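PDB 4MY3: GCN5-related N-acetyltransferase from Kribbella flavida, which binds acetyl-CoA and probably transfers its acetyl group to amino groups of acceptor molecules, possibly aminoglycosides. Local coordinates for residues 6-11 against 97-102; 18-23 against 60-65; 144-149 against 249-254; 223-228 against 253-258. All coordinates share one frame; numbering follows the deposited sequence.

How the contacts relate
Contacts 1 and 2 belong to the same GNAT domain, their centres about 13 Å apart, and Val99 CG1 of contact 1 touches Val63 CG1 and Ala64 CB of contact 2 at 3.8 Å. Contact 1 includes Arg97, Gly98, Gly100 and Ser101, which bind acetyl-CoA; the Ala65 side chain of contact 2 lies about 8 Å from those of Val88 and Val90 of the same site. Contacts 3 and 4 (centres about 11 Å apart) share Val253 and His254 and join strand 252-256 to antiparallel strand 135-146 and parallel strand 224-230, respectively; the Val253 side chain is about 7 Å from that of acetyl-CoA-binding Arg151. Contacts 1 and 3 lie about 48 Å apart, centre to centre.

Contact 1: 6-11 against 97-102; sequences DDLRLV and RGVGSL
Val99 and Leu102, at the start of helix 99-113, rest on Leu8 and Leu10 of strand 8-12 without a single hydrogen bond between the segments. Just ahead of the helix, the Arg97 guanidinium is engaged outside the contact: NE binds Glu93 O and NH1 binds Arg156 O of the second subunit. Gly98, with a positive phi (89°), is the N-cap, and its O accepts Leu102 N at 3.1 Å, closing the first helical turn. Val99 follows with its two methyls divided between neighbours. CG2, beside the backbone N, meets Leu8 CD1 at 3.7 Å, the two side chains crossing at about a right angle, whereas CG1 turns to strand 61-75. This run, with Arg95, Gly98 and Gly100 in the spacing R-x-x-G-x-G, is the signature loop of GNAT enzymes, which brings backbone N-H groups and a helix N-terminus to the pyrophosphate of the cofactor; Arg97, Gly98, Gly100 and Ser101 all bind acetyl-CoA here. One turn on, Leu102 comes round to the strand. Its CD1 lies over the strand backbone, 4.3 Å from Leu8 CB and 4.4 Å from Arg9 CA, and the same side chain reaches Val56 on the adjacent strand. Leu10 approaches the helix backbone instead, CD1 standing 4.1 Å from Leu102 O. Arg9, between the two leucines, points away from the helix and makes a long ion pair from NE to Asp7 OD2, 3.6 Å.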
loop_
_atom_site.group_PDB
_atom_site.type_symbol
_atom_site.label_atom_id
_atom_site.label_comp_id
_atom_site.label_asym_id
_atom_site.label_seq_id
_atom_site.Cartn_x
_atom_site.Cartn_y
_atom_site.Cartn_z
ATOM N N ASP B 6 -22.581 42.629 9.311
ATOM C CA ASP B 6 -21.993 42.473 7.976
ATOM C C ASP B 6 -22.563 43.523 7.024
ATOM O O ASP B 6 -23.700 43.945 7.154
ATOM C CB ASP B 6 -22.206 41.058 7.393
ATOM C CG ASP B 6 -21.241 40.002 7.971
ATOM O OD1 ASP B 6 -20.080 40.334 8.319
ATOM O OD2 ASP B 6 -21.652 38.820 8.059
ATOM N N ASP B 7 -21.740 43.976 6.093
ATOM C CA ASP B 7 -22.181 44.867 5.036
ATOM C C ASP B 7 -21.451 44.403 3.790
ATOM O O ASP B 7 -20.470 45.009 3.358
ATOM C CB ASP B 7 -21.815 46.313 5.349
ATOM C CG ASP B 7 -22.450 47.293 4.372
ATOM O OD1 ASP B 7 -23.676 47.185 4.136
ATOM O OD2 ASP B 7 -21.725 48.154 3.831
ATOM N N LEU B 8 -21.933 43.306 3.228
ATOM C CA LEU B 8 -21.241 42.626 2.156
ATOM C C LEU B 8 -21.376 43.357 0.831
ATOM O O LEU B 8 -22.489 43.639 0.396
ATOM C CB LEU B 8 -21.799 41.212 2.030
ATOM C CG LEU B 8 -21.418 40.301 3.203
ATOM C CD1 LEU B 8 -22.130 38.963 3.123
ATOM C CD2 LEU B 8 -19.930 40.101 3.214
ATOM N N ARG B 9 -20.257 43.666 0.178
ATOM C CA ARG B 9 -20.360 44.243 -1.157
ATOM C C ARG B 9 -19.231 43.921 -2.120
ATOM O O ARG B 9 -18.079 43.742 -1.726
ATOM C CB ARG B 9 -20.578 45.743 -1.091
ATOM C CG ARG B 9 -19.464 46.448 -0.453
ATOM C CD ARG B 9 -19.951 47.615 0.365
ATOM N NE ARG B 9 -18.997 47.817 1.445
ATOM C CZ ARG B 9 -17.815 48.402 1.295
ATOM N NH1 ARG B 9 -17.007 48.509 2.342
ATOM N NH2 ARG B 9 -17.443 48.879 0.108
ATOM N N LEU B 10 -19.604 43.842 -3.395
ATOM C CA LEU B 10 -18.687 43.549 -4.484
ATOM C C LEU B 10 -17.655 44.654 -4.600
ATOM O O LEU B 10 -17.921 45.805 -4.262
ATOM C CB LEU B 10 -19.464 43.440 -5.787
ATOM C CG LEU B 10 -18.719 43.028 -7.051
ATOM C CD1 LEU B 10 -18.377 41.530 -7.008
ATOM C CD2 LEU B 10 -19.551 43.393 -8.269
ATOM N N VAL B 11 -16.482 44.302 -5.109
ATOM C CA VAL B 11 -15.334 45.184 -5.036
ATOM C C VAL B 11 -14.308 44.791 -6.099
ATOM O O VAL B 11 -14.231 43.629 -6.485
ATOM C CB VAL B 11 -14.750 45.093 -3.613
ATOM C CG1 VAL B 11 -13.252 44.817 -3.613
ATOM C CG2 VAL B 11 -15.138 46.301 -2.815
ATOM N N ARG B 97 -23.633 31.153 2.529
ATOM C CA ARG B 97 -24.407 32.333 2.909
ATOM C C ARG B 97 -24.752 33.243 1.733
ATOM O O ARG B 97 -25.277 34.350 1.925
ATOM C CB ARG B 97 -23.626 33.140 3.937
ATOM C CG ARG B 97 -23.210 32.305 5.113
ATOM C CD ARG B 97 -22.641 33.116 6.252
ATOM N NE ARG B 97 -21.889 32.215 7.106
ATOM C CZ ARG B 97 -22.424 31.501 8.082
ATOM N NH1 ARG B 97 -23.718 31.619 8.343
ATOM N NH2 ARG B 97 -21.672 30.676 8.797
ATOM N N GLY B 98 -24.442 32.787 0.519
ATOM C CA GLY B 98 -24.671 33.565 -0.686
ATOM C C GLY B 98 -23.525 34.484 -1.091
ATOM O O GLY B 98 -23.674 35.276 -2.028
ATOM N N VAL B 99 -22.391 34.417 -0.397
ATOM C CA VAL B 99 -21.247 35.256 -0.774
ATOM C C VAL B 99 -20.633 34.859 -2.128
ATOM O O VAL B 99 -20.382 35.722 -2.969
ATOM C CB VAL B 99 -20.155 35.260 0.309
ATOM C CG1 VAL B 99 -18.924 35.995 -0.165
ATOM C CG2 VAL B 99 -20.696 35.886 1.589
ATOM N N GLY B 100 -20.413 33.562 -2.343
ATOM C CA GLY B 100 -19.856 33.086 -3.598
ATOM C C GLY B 100 -20.724 33.486 -4.781
ATOM O O GLY B 100 -20.241 33.867 -5.856
ATOM N N SER B 101 -22.026 33.420 -4.570
ATOM C CA SER B 101 -22.952 33.840 -5.575
ATOM C C SER B 101 -22.815 35.346 -5.860
ATOM O O SER B 101 -22.855 35.772 -7.021
ATOM C CB SER B 101 -24.364 33.479 -5.126
ATOM O OG SER B 101 -25.322 33.970 -6.040
ATOM N N LEU B 102 -22.648 36.160 -4.815
ATOM C CA LEU B 102 -22.520 37.616 -4.988
ATOM C C LEU B 102 -21.252 37.876 -5.776
ATOM O O LEU B 102 -21.255 38.663 -6.711
ATOM C CB LEU B 102 -22.410 38.300 -3.628
ATOM C CG LEU B 102 -22.859 39.723 -3.259
ATOM C CD1 LEU B 102 -21.911 40.264 -2.185
ATOM C CD2 LEU B 102 -22.965 40.691 -4.395
#

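Contact 2: 18-23 against 60-65; sequences LDDVLR and DEVVAA
Asp20 and Val62 mark the closest backbone approach, CA to CA 6.2 Å, where helix 18-23 passes over strand 61-65 with the axes 8.2 Å apart and their directions 59° from parallel. A classic beta bulge, Val63 and Ala64 both facing Val56, breaks the strand's alternation: these two face helix 99-113, while Val62 and Ala65 on each side of them point at helix 18-23. The sheet of the GNAT fold is thus covered by a helix on both faces.

Val21 straddles the apolar part. Its CG1, anti to the backbone N (chi1 176°), meets Ala65 CB at 3.9 Å, and CG2 reaches Val62 CG1. Val62 CG2 also lies against the Asp20 methylene, CB, at 3.9 Å. On the polar side, the Arg23 chain bends at chi3 (57°) and brings NH2 to Asp20 OD2, 3.1 Å away, in a salt bridge whose hydrogen bond is weak. Asp20 O lies over one face of the guanidinium, off its centre, and Val62 O sits at the edge, 3.7 Å from NH2. Glu61 OE1 is well out of that plane, 4.1 Å from NH2, and its salt bridge goes to Arg162 of the second subunit.

Asp20, Glu61 and the two arginines thus form a mixed cluster at a subunit boundary, with like charges close within each pair, whose opposite charges probably balance one another.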
loop_
_atom_site.group_PDB
_atom_site.type_symbol
_atom_site.label_atom_id
_atom_site.label_comp_id
_atom_site.label_asym_id
_atom_site.label_seq_id
_atom_site.Cartn_x
_atom_site.Cartn_y
_atom_site.Cartn_z
ATOM N N LEU B 18 -4.041 42.242 -1.561
ATOM C CA LEU B 18 -3.573 40.919 -1.999
ATOM C C LEU B 18 -3.150 39.996 -0.853
ATOM O O LEU B 18 -3.428 38.787 -0.880
ATOM C CB LEU B 18 -2.453 41.031 -3.040
ATOM C CG LEU B 18 -2.893 41.537 -4.423
ATOM C CD1 LEU B 18 -1.694 41.736 -5.339
ATOM C CD2 LEU B 18 -3.942 40.622 -5.076
ATOM N N ASP B 19 -2.488 40.555 0.154
ATOM C CA ASP B 19 -2.091 39.752 1.302
ATOM C C ASP B 19 -3.315 39.162 1.979
ATOM O O ASP B 19 -3.302 38.018 2.413
ATOM C CB ASP B 19 -1.284 40.585 2.294
ATOM C CG ASP B 19 0.163 40.779 1.853
ATOM O OD1 ASP B 19 0.833 39.782 1.498
ATOM O OD2 ASP B 19 0.626 41.936 1.848
ATOM N N ASP B 20 -4.378 39.953 2.056
ATOM C CA ASP B 20 -5.628 39.506 2.643
ATOM C C ASP B 20 -6.222 38.373 1.814
ATOM O O ASP B 20 -6.854 37.460 2.373
ATOM C CB ASP B 20 -6.620 40.667 2.745
ATOM C CG ASP B 20 -6.645 41.296 4.119
ATOM O OD1 ASP B 20 -5.553 41.516 4.673
ATOM O OD2 ASP B 20 -7.757 41.554 4.654
ATOM N N VAL B 21 -6.025 38.429 0.492
ATOM C CA VAL B 21 -6.548 37.399 -0.402
ATOM C C VAL B 21 -5.806 36.082 -0.190
ATOM O O VAL B 21 -6.431 35.015 -0.106
ATOM C CB VAL B 21 -6.462 37.810 -1.875
ATOM C CG1 VAL B 21 -6.917 36.677 -2.761
ATOM C CG2 VAL B 21 -7.289 39.057 -2.129
ATOM N N LEU B 22 -4.482 36.157 -0.082
ATOM C CA LEU B 22 -3.674 34.974 0.227
ATOM C C LEU B 22 -4.098 34.318 1.542
ATOM O O LEU B 22 -4.094 33.088 1.659
ATOM C CB LEU B 22 -2.178 35.315 0.269
ATOM C CG LEU B 22 -1.457 35.457 -1.071
ATOM C CD1 LEU B 22 -0.104 36.075 -0.850
ATOM C CD2 LEU B 22 -1.309 34.125 -1.761
ATOM N N ARG B 23 -4.457 35.136 2.530
ATOM C CA ARG B 23 -4.956 34.595 3.789
ATOM C C ARG B 23 -6.220 33.767 3.546
ATOM O O ARG B 23 -6.339 32.657 4.052
ATOM C CB ARG B 23 -5.242 35.696 4.816
ATOM C CG ARG B 23 -5.750 35.142 6.151
ATOM C CD ARG B 23 -6.408 36.200 7.032
ATOM N NE ARG B 23 -7.523 36.853 6.355
ATOM C CZ ARG B 23 -7.631 38.169 6.218
ATOM N NH1 ARG B 23 -6.696 38.968 6.733
ATOM N NH2 ARG B 23 -8.669 38.687 5.574
ATOM N N ASP B 60 -14.075 46.268 5.923
ATOM C CA ASP B 60 -12.724 46.444 5.380
ATOM C C ASP B 60 -12.003 45.142 5.071
ATOM O O ASP B 60 -10.884 45.152 4.542
ATOM C CB ASP B 60 -11.860 47.243 6.348
ATOM C CG ASP B 60 -11.911 48.710 6.070
ATOM O OD1 ASP B 60 -11.479 49.501 6.947
ATOM O OD2 ASP B 60 -12.396 49.063 4.966
ATOM N N GLU B 61 -12.637 44.029 5.419
ATOM C CA GLU B 61 -11.991 42.728 5.338
ATOM C C GLU B 61 -12.359 42.061 4.022
ATOM O O GLU B 61 -13.528 41.994 3.678
ATOM C CB GLU B 61 -12.466 41.850 6.500
ATOM C CG GLU B 61 -12.361 42.496 7.878
ATOM C CD GLU B 61 -10.941 42.498 8.421
ATOM O OE1 GLU B 61 -10.136 41.641 7.988
ATOM O OE2 GLU B 61 -10.631 43.358 9.277
ATOM N N VAL B 62 -11.370 41.573 3.285
ATOM C CA VAL B 62 -11.673 40.716 2.149
ATOM C C VAL B 62 -12.244 39.385 2.670
ATOM O O VAL B 62 -11.803 38.845 3.685
ATOM C CB VAL B 62 -10.437 40.499 1.262
ATOM C CG1 VAL B 62 -10.787 39.673 0.049
ATOM C CG2 VAL B 62 -9.863 41.847 0.829
ATOM N N VAL B 63 -13.240 38.859 1.979
ATOM C CA VAL B 63 -13.998 37.739 2.500
ATOM C C VAL B 63 -14.076 36.672 1.408
ATOM O O VAL B 63 -14.291 35.494 1.679
ATOM C CB VAL B 63 -15.387 38.251 2.956
ATOM C CG1 VAL B 63 -16.510 37.486 2.320
ATOM C CG2 VAL B 63 -15.496 38.267 4.463
ATOM N N ALA B 64 -13.847 37.093 0.166
ATOM C CA ALA B 64 -13.883 36.198 -0.999
ATOM C C ALA B 64 -13.168 36.888 -2.135
ATOM O O ALA B 64 -13.042 38.108 -2.120
ATOM C CB ALA B 64 -15.317 35.884 -1.410
ATOM N N ALA B 65 -12.699 36.119 -3.112
ATOM C CA ALA B 65 -12.012 36.702 -4.264
ATOM C C ALA B 65 -11.990 35.735 -5.438
ATOM O O ALA B 65 -12.113 34.515 -5.260
ATOM C CB ALA B 65 -10.605 37.134 -3.904
#

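Contact 3: 144-149 against 249-254; sequences SFQAAD and IARTVH
The His254 imidazole meets Ser144 edge-on: OG lies near the ring plane and hydrogen-bonds ND1 at 3.2 Å, with CB of the same serine also at this edge. Ser144 chi1 of -39° places OG beside its backbone N and within reach of the ring; NE2 of His254 makes a weak hydrogen bond to Asp222. The Arg251 guanidinium passes obliquely by Gln146, Arg251 NH2 lying 3.2 Å from Gln146 CG. Beneath these side chains the backbones run antiparallel. Phe145 and Val253 form the hydrogen-bonded pair, Phe145 N to Val253 O 2.8 Å and Val253 N to Phe145 O 2.9 Å, flanked by the non-hydrogen-bonded pairs Ser144-His254 and Gln146-Thr252. Strand 135-146, which also pairs with strand 274-284, thereby takes strand 252-256 of the second GNAT region as a neighbour. Where it ends, Gln146 is the N-cap of helix 147-151, its O accepting Asp149 N at 3.0 Å. Ala147 N still reaches back to Arg251 O, 2.7 Å, from above the carbonyl plane, and Ala147 CB packs 4.2 Å from Val253 CG2. Arg151, which binds acetyl-CoA, follows on this short helix. Arg251 NH1 forms a long, weak ion pair with Asp272, and Arg251 of the third subunit brings a like charge close.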
loop_
_atom_site.group_PDB
_atom_site.type_symbol
_atom_site.label_atom_id
_atom_site.label_comp_id
_atom_site.label_asym_id
_atom_site.label_seq_id
_atom_site.Cartn_x
_atom_site.Cartn_y
_atom_site.Cartn_z
ATOM N N SER B 144 -0.914 6.929 -18.993
ATOM C CA SER B 144 0.417 6.501 -18.554
ATOM C C SER B 144 1.020 5.429 -19.451
ATOM O O SER B 144 0.386 4.421 -19.764
ATOM C CB SER B 144 0.360 5.968 -17.120
ATOM O OG SER B 144 -0.531 6.745 -16.340
ATOM N N PHE B 145 2.273 5.638 -19.838
ATOM C CA PHE B 145 2.920 4.737 -20.753
ATOM C C PHE B 145 4.152 4.112 -20.146
ATOM O O PHE B 145 4.732 4.650 -19.201
ATOM C CB PHE B 145 3.241 5.483 -22.039
ATOM C CG PHE B 145 2.030 5.981 -22.730
ATOM C CD1 PHE B 145 1.232 5.113 -23.456
ATOM C CD2 PHE B 145 1.645 7.304 -22.613
ATOM C CE1 PHE B 145 0.077 5.568 -24.084
ATOM C CE2 PHE B 145 0.483 7.767 -23.241
ATOM C CZ PHE B 145 -0.300 6.896 -23.973
ATOM N N GLN B 146 4.518 2.946 -20.661
ATOM C CA GLN B 146 5.779 2.323 -20.305
ATOM C C GLN B 146 6.897 3.051 -21.070
ATOM O O GLN B 146 6.845 3.168 -22.298
ATOM C CB GLN B 146 5.742 0.829 -20.650
ATOM C CG GLN B 146 5.035 -0.043 -19.593
ATOM C CD GLN B 146 4.720 -1.482 -20.067
ATOM O OE1 GLN B 146 5.621 -2.297 -20.321
ATOM N NE2 GLN B 146 3.428 -1.787 -20.183
ATOM N N ALA B 147 7.890 3.561 -20.345
ATOM C CA ALA B 147 8.983 4.331 -20.956
ATOM C C ALA B 147 9.722 3.567 -22.057
ATOM O O ALA B 147 10.108 4.137 -23.074
ATOM C CB ALA B 147 9.958 4.770 -19.893
ATOM N N ALA B 148 9.910 2.271 -21.840
ATOM C CA ALA B 148 10.629 1.420 -22.777
ATOM C C ALA B 148 9.900 1.394 -24.106
ATOM O O ALA B 148 10.521 1.326 -25.161
ATOM C CB ALA B 148 10.771 0.010 -22.216
ATOM N N ASP B 149 8.575 1.465 -24.040
ATOM C CA ASP B 149 7.724 1.418 -25.224
ATOM C C ASP B 149 7.903 2.617 -26.120
ATOM O O ASP B 149 7.831 2.491 -27.335
ATOM C CB ASP B 149 6.269 1.370 -24.810
ATOM C CG ASP B 149 5.736 -0.029 -24.737
ATOM O OD1 ASP B 149 6.530 -0.976 -24.555
ATOM O OD2 ASP B 149 4.507 -0.174 -24.865
ATOM N N ILE B 249 15.339 5.293 -15.900
ATOM C CA ILE B 249 14.962 3.930 -15.553
ATOM C C ILE B 249 13.538 3.777 -15.030
ATOM O O ILE B 249 13.075 2.644 -14.820
ATOM C CB ILE B 249 15.929 3.344 -14.543
ATOM C CG1 ILE B 249 15.827 4.111 -13.217
ATOM C CG2 ILE B 249 17.344 3.356 -15.132
ATOM C CD1 ILE B 249 16.699 3.551 -12.121
ATOM N N ALA B 250 12.856 4.906 -14.816
ATOM C CA ALA B 250 11.423 4.921 -14.486
ATOM C C ALA B 250 10.649 4.106 -15.509
ATOM O O ALA B 250 10.774 4.346 -16.703
ATOM C CB ALA B 250 10.903 6.354 -14.468
ATOM N N ARG B 251 9.866 3.131 -15.063
ATOM C CA ARG B 251 9.131 2.309 -16.010
ATOM C C ARG B 251 8.039 3.118 -16.717
ATOM O O ARG B 251 7.624 2.761 -17.823
ATOM C CB ARG B 251 8.544 1.061 -15.333
ATOM C CG ARG B 251 7.011 1.061 -15.130
ATOM C CD ARG B 251 6.308 -0.153 -15.792
ATOM N NE ARG B 251 5.000 -0.486 -15.199
ATOM C CZ ARG B 251 3.809 -0.095 -15.673
ATOM N NH1 ARG B 251 2.693 -0.464 -15.054
ATOM N NH2 ARG B 251 3.719 0.662 -16.759
ATOM N N THR B 252 7.625 4.230 -16.097
ATOM C CA THR B 252 6.382 4.928 -16.453
ATOM C C THR B 252 6.482 6.437 -16.723
ATOM O O THR B 252 7.004 7.196 -15.905
ATOM C CB THR B 252 5.328 4.704 -15.354
ATOM O OG1 THR B 252 4.970 3.323 -15.336
ATOM C CG2 THR B 252 4.093 5.503 -15.614
ATOM N N VAL B 253 5.949 6.857 -17.868
ATOM C CA VAL B 253 5.764 8.268 -18.216
ATOM C C VAL B 253 4.267 8.671 -18.219
ATOM O O VAL B 253 3.419 7.921 -18.691
ATOM C CB VAL B 253 6.323 8.507 -19.625
ATOM C CG1 VAL B 253 5.871 9.845 -20.173
ATOM C CG2 VAL B 253 7.824 8.398 -19.610
ATOM N N HIS B 254 3.926 9.847 -17.703
ATOM C CA HIS B 254 2.548 10.336 -17.825
ATOM C C HIS B 254 2.434 11.405 -18.917
ATOM O O HIS B 254 3.362 12.189 -19.130
ATOM C CB HIS B 254 2.023 10.896 -16.497
ATOM C CG HIS B 254 2.222 9.981 -15.330
ATOM N ND1 HIS B 254 1.745 8.688 -15.308
ATOM C CD2 HIS B 254 2.850 10.170 -14.146
ATOM C CE1 HIS B 254 2.076 8.120 -14.162
ATOM N NE2 HIS B 254 2.751 8.997 -13.442
#

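Contact 4: 223-228 against 253-258; sequences LQVDEL and VHAYLS
Val225 and Ala255 pack CB against CB at 3.6 Å on the closely packed face of two parallel strands, 224-228 and 253-256. On this side Leu223 lies alongside Val253, both pointing the same way, with Leu223 CB 3.8 Å from Val253 CG2. Val225 CG2 touches the other methyl, Val253 CG1, at 4.1 Å. Helix 233-246 covers the layer, Val243 over Val225 and Trp240 over Ala255; it links the two strands in a beta-alpha-beta crossover, the arrangement that GNAT folds use around their central parallel pair. The ladder alternates between the strands: His254 donates N-H to Leu223 O and accepts Val225 N at its own O, after which Tyr256 N binds Val225 O at 2.9 Å.

The opposite face is more polar and more open, carrying partly exposed Gln224 and His254. Gln224 stretches out with CG anti to its backbone N (chi1 164°) and comes up to the edge of the Tyr256 ring, OE1 3.5 Å from CE2. CD lies in the ring plane, and the amide stands almost upright to it, 84° between planes. NE2 turns to Asp226 OD1 on the same strand, 2.9 Å away on the syn side of the carboxylate, in a bent bond of 131°. Tyr256 itself leans on Arg140 and Arg142 of strand 135-146.

The amide is probably held in its rotation from both ends: its N-H serves the carboxylate, and its oxygen faces the ring's C-H edge, whose slight positive polarity probably suits it better than the pi face would.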
loop_
_atom_site.group_PDB
_atom_site.type_symbol
_atom_site.label_atom_id
_atom_site.label_comp_id
_atom_site.label_asym_id
_atom_site.label_seq_id
_atom_site.Cartn_x
_atom_site.Cartn_y
_atom_site.Cartn_z
ATOM N N LEU B 223 8.369 11.355 -14.944
ATOM C CA LEU B 223 8.291 12.121 -16.178
ATOM C C LEU B 223 6.831 12.456 -16.495
ATOM O O LEU B 223 5.949 11.592 -16.439
ATOM C CB LEU B 223 8.897 11.269 -17.296
ATOM C CG LEU B 223 9.492 11.760 -18.623
ATOM C CD1 LEU B 223 8.624 12.820 -19.290
ATOM C CD2 LEU B 223 10.945 12.222 -18.500
ATOM N N GLN B 224 6.566 13.712 -16.827
ATOM C CA GLN B 224 5.226 14.101 -17.268
ATOM C C GLN B 224 5.270 14.881 -18.582
ATOM O O GLN B 224 5.990 15.861 -18.697
ATOM C CB GLN B 224 4.536 14.930 -16.188
ATOM C CG GLN B 224 3.332 15.688 -16.674
ATOM C CD GLN B 224 2.679 16.519 -15.574
ATOM O OE1 GLN B 224 2.065 15.979 -14.641
ATOM N NE2 GLN B 224 2.803 17.837 -15.681
ATOM N N VAL B 225 4.517 14.438 -19.580
ATOM C CA VAL B 225 4.427 15.182 -20.828
ATOM C C VAL B 225 3.255 16.170 -20.752
ATOM O O VAL B 225 2.091 15.762 -20.589
ATOM C CB VAL B 225 4.259 14.233 -22.048
ATOM C CG1 VAL B 225 3.890 15.014 -23.298
ATOM C CG2 VAL B 225 5.517 13.393 -22.269
ATOM N N ASP B 226 3.565 17.464 -20.866
ATOM C CA ASP B 226 2.563 18.535 -20.839
ATOM C C ASP B 226 1.843 18.774 -22.157
ATOM O O ASP B 226 0.657 19.114 -22.178
ATOM C CB ASP B 226 3.217 19.839 -20.433
ATOM C CG ASP B 226 3.393 19.945 -18.954
ATOM O OD1 ASP B 226 2.622 19.284 -18.228
ATOM O OD2 ASP B 226 4.292 20.688 -18.519
ATOM N N GLU B 227 2.581 18.647 -23.252
ATOM C CA GLU B 227 2.014 18.784 -24.584
ATOM C C GLU B 227 2.932 18.109 -25.599
ATOM O O GLU B 227 4.160 18.162 -25.479
ATOM C CB GLU B 227 1.792 20.260 -24.937
ATOM C CG GLU B 227 1.139 20.463 -26.314
ATOM C CD GLU B 227 0.674 21.897 -26.593
ATOM O OE1 GLU B 227 1.188 22.857 -25.954
ATOM O OE2 GLU B 227 -0.213 22.050 -27.467
ATOM N N LEU B 228 2.342 17.444 -26.579
ATOM C CA LEU B 228 3.120 16.910 -27.681
ATOM C C LEU B 228 2.343 17.092 -28.977
ATOM O O LEU B 228 1.198 16.642 -29.085
ATOM C CB LEU B 228 3.479 15.434 -27.456
ATOM C CG LEU B 228 4.470 14.873 -28.497
ATOM C CD1 LEU B 228 5.336 13.788 -27.906
ATOM C CD2 LEU B 228 3.784 14.349 -29.760
ATOM N N VAL B 253 5.949 6.857 -17.868
ATOM C CA VAL B 253 5.764 8.268 -18.216
ATOM C C VAL B 253 4.267 8.671 -18.219
ATOM O O VAL B 253 3.419 7.921 -18.691
ATOM C CB VAL B 253 6.323 8.507 -19.625
ATOM C CG1 VAL B 253 5.871 9.845 -20.173
ATOM C CG2 VAL B 253 7.824 8.398 -19.610
ATOM N N HIS B 254 3.926 9.847 -17.703
ATOM C CA HIS B 254 2.548 10.336 -17.825
ATOM C C HIS B 254 2.434 11.405 -18.917
ATOM O O HIS B 254 3.362 12.189 -19.130
ATOM C CB HIS B 254 2.023 10.896 -16.497
ATOM C CG HIS B 254 2.222 9.981 -15.330
ATOM N ND1 HIS B 254 1.745 8.688 -15.308
ATOM C CD2 HIS B 254 2.850 10.170 -14.146
ATOM C CE1 HIS B 254 2.076 8.120 -14.162
ATOM N NE2 HIS B 254 2.751 8.997 -13.442
ATOM N N ALA B 255 1.295 11.450 -19.600
ATOM C CA ALA B 255 1.125 12.437 -20.653
ATOM C C ALA B 255 -0.294 12.985 -20.690
ATOM O O ALA B 255 -1.254 12.222 -20.616
ATOM C CB ALA B 255 1.508 11.837 -22.008
ATOM N N TYR B 256 -0.423 14.309 -20.784
ATOM C CA TYR B 256 -1.720 14.915 -21.068
ATOM C C TYR B 256 -1.959 14.949 -22.573
ATOM O O TYR B 256 -1.148 15.477 -23.326
ATOM C CB TYR B 256 -1.829 16.305 -20.448
ATOM C CG TYR B 256 -1.852 16.235 -18.932
ATOM C CD1 TYR B 256 -3.046 16.043 -18.244
ATOM C CD2 TYR B 256 -0.678 16.328 -18.192
ATOM C CE1 TYR B 256 -3.070 15.952 -16.867
ATOM C CE2 TYR B 256 -0.692 16.242 -16.818
ATOM C CZ TYR B 256 -1.891 16.058 -16.158
ATOM O OH TYR B 256 -1.918 15.970 -14.783
ATOM N N LEU B 257 -3.056 14.335 -23.004
ATOM C CA LEU B 257 -3.429 14.317 -24.410
ATOM C C LEU B 257 -4.880 13.870 -24.636
ATOM O O LEU B 257 -5.550 13.406 -23.713
ATOM C CB LEU B 257 -2.458 13.448 -25.214
ATOM C CG LEU B 257 -1.767 12.265 -24.540
ATOM C CD1 LEU B 257 -2.633 11.040 -24.618
ATOM C CD2 LEU B 257 -0.417 12.002 -25.170
ATOM N N SER B 258 -5.360 14.045 -25.865
ATOM C CA SER B 258 -6.652 13.521 -26.291
ATOM C C SER B 258 -6.678 11.988 -26.213
ATOM O O SER B 258 -5.628 11.336 -26.195
ATOM C CB SER B 258 -6.928 13.982 -27.725
ATOM O OG SER B 258 -7.660 13.014 -28.460
#